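Local coordinates for cutinase-like protein (Cryptococcus sp., PDB 2CZQ) that probably hydrolyses carboxylic esters, as a cutinase-like member of the alpha/beta hydrolase fold, at residues V127-G132 with V160-D165. Numbering follows the deposited sequence.
Sequences VDSNGG and VCAYGD
V127 and V160 pair in parallel at the edge of the central sheet, where the short outermost strand 126-127 ends beside strand 157-160. C161 N donates to V127 O (2.9 Å, 167° at the hydrogen), and the same oxygen receives a CA-H...O contact from V160 CA. One residue on, D128 CA makes a matching contact to C161 O at 3.3 Å. The segments stay 5.0 Å apart, CA to CA, as far as S129 and A162; D128-G131 folds into a type I turn, A162-D165 into a type II turn, and one water links the two, accepting from S129 N and Y163 N. On the sheet face packed by helix 187-200, V127 CG2 meets V160 CG2 at 3.8 Å. V160 CG1, anti to its backbone N (chi1 -177°), lies near D128 O, while S129 OG rests against A162 CB at 3.3 Å. D128 OD1 accepts from N130 N (2.9 Å), an Asx turn, and from G132 N (2.8 Å) on the opposite face of the carboxylate; OD2 is hydrogen-bonded to T134 OG1. Three donors thus hold the carboxylate's rotation. C161 is disulfide-bonded to C168, and D165, hydrogen-bonded to H180, is consistent with a triad acid; backbone pairing and a shared water thus join the sheet edge to its loop.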
loop_
_atom_site.group_PDB
_atom_site.type_symbol
_atom_site.label_atom_id
_atom_site.label_comp_id
_atom_site.label_asym_id
_atom_site.label_seq_id
_atom_site.Cartn_x
_atom_site.Cartn_y
_atom_site.Cartn_z
ATOM N N VAL A 127 -5.768 -10.405 -2.492
ATOM C CA VAL A 127 -5.600 -11.093 -3.769
ATOM C C VAL A 127 -4.165 -11.586 -3.916
ATOM O O VAL A 127 -3.258 -11.143 -3.195
ATOM C CB VAL A 127 -5.974 -10.207 -4.984
ATOM C CG1 VAL A 127 -7.430 -9.768 -4.926
ATOM C CG2 VAL A 127 -5.040 -9.015 -5.107
ATOM N N ASP A 128 -3.963 -12.503 -4.857
ATOM C CA ASP A 128 -2.627 -12.978 -5.187
ATOM C C ASP A 128 -2.053 -12.160 -6.351
ATOM O O ASP A 128 -2.652 -11.175 -6.780
ATOM C CB ASP A 128 -2.630 -14.488 -5.458
ATOM C CG ASP A 128 -3.525 -14.888 -6.609
ATOM O OD1 ASP A 128 -3.591 -14.145 -7.619
ATOM O OD2 ASP A 128 -4.177 -15.958 -6.579
ATOM N N SER A 129 -0.886 -12.551 -6.856
ATOM C CA SER A 129 -0.197 -11.748 -7.867
ATOM C C SER A 129 -0.925 -11.705 -9.205
ATOM O O SER A 129 -0.610 -10.874 -10.055
ATOM C CB SER A 129 1.223 -12.253 -8.069
ATOM O OG SER A 129 1.927 -12.160 -6.852
ATOM N N ASN A 130 -1.884 -12.611 -9.384
ATOM C CA ASN A 130 -2.701 -12.669 -10.591
ATOM C C ASN A 130 -4.095 -12.093 -10.368
ATOM O O ASN A 130 -4.951 -12.167 -11.248
ATOM C CB ASN A 130 -2.796 -14.114 -11.095
ATOM C CG ASN A 130 -1.443 -14.706 -11.412
ATOM O OD1 ASN A 130 -0.678 -14.141 -12.187
ATOM N ND2 ASN A 130 -1.129 -15.839 -10.793
ATOM N N GLY A 131 -4.324 -11.514 -9.192
ATOM C CA GLY A 131 -5.624 -10.957 -8.854
ATOM C C GLY A 131 -6.640 -11.973 -8.365
ATOM O O GLY A 131 -7.797 -11.622 -8.140
ATOM N N GLY A 132 -6.208 -13.221 -8.198
ATOM C CA GLY A 132 -7.063 -14.285 -7.707
ATOM C C GLY A 132 -7.025 -14.430 -6.201
ATOM O O GLY A 132 -6.522 -13.563 -5.483
ATOM N N VAL A 160 -2.058 -7.442 -1.763
ATOM C CA VAL A 160 -1.524 -8.376 -2.736
ATOM C C VAL A 160 -0.433 -9.216 -2.092
ATOM O O VAL A 160 0.584 -8.691 -1.625
ATOM C CB VAL A 160 -0.984 -7.629 -3.974
ATOM C CG1 VAL A 160 -0.500 -8.608 -5.033
ATOM C CG2 VAL A 160 -2.037 -6.683 -4.544
ATOM N N CYS A 161 -0.663 -10.522 -2.060
ATOM C CA CYS A 161 0.275 -11.454 -1.461
ATOM C C CYS A 161 0.566 -12.537 -2.475
ATOM O O CYS A 161 -0.325 -13.305 -2.847
ATOM C CB CYS A 161 -0.305 -12.065 -0.183
ATOM S SG CYS A 161 0.819 -13.231 0.614
ATOM N N ALA A 162 1.808 -12.582 -2.946
ATOM C CA ALA A 162 2.233 -13.609 -3.888
ATOM C C ALA A 162 2.144 -14.966 -3.216
ATOM O O ALA A 162 2.554 -15.116 -2.071
ATOM C CB ALA A 162 3.658 -13.345 -4.347
ATOM N N TYR A 163 1.617 -15.959 -3.925
ATOM C CA TYR A 163 1.538 -17.298 -3.370
ATOM C C TYR A 163 2.917 -17.729 -2.898
ATOM O O TYR A 163 3.890 -17.685 -3.651
ATOM C CB TYR A 163 0.998 -18.277 -4.403
ATOM C CG TYR A 163 0.737 -19.655 -3.855
ATOM C CD1 TYR A 163 1.767 -20.593 -3.744
ATOM C CD2 TYR A 163 -0.536 -20.020 -3.434
ATOM C CE1 TYR A 163 1.529 -21.866 -3.241
ATOM C CE2 TYR A 163 -0.785 -21.296 -2.936
ATOM C CZ TYR A 163 0.255 -22.212 -2.841
ATOM O OH TYR A 163 0.033 -23.479 -2.346
ATOM N N GLY A 164 3.000 -18.147 -1.643
ATOM C CA GLY A 164 4.261 -18.609 -1.110
ATOM C C GLY A 164 5.233 -17.544 -0.641
ATOM O O GLY A 164 6.365 -17.881 -0.302
ATOM N N ASP A 165 4.816 -16.278 -0.604
ATOM C CA ASP A 165 5.609 -15.233 0.043
ATOM C C ASP A 165 5.488 -15.444 1.551
ATOM O O ASP A 165 4.417 -15.254 2.108
ATOM C CB ASP A 165 5.063 -13.861 -0.377
ATOM C CG ASP A 165 5.649 -12.710 0.415
ATOM O OD1 ASP A 165 6.356 -12.944 1.422
ATOM O OD2 ASP A 165 5.442 -11.526 0.060
HETATM O O HOH W 1 0.499 -15.251 -6.536
#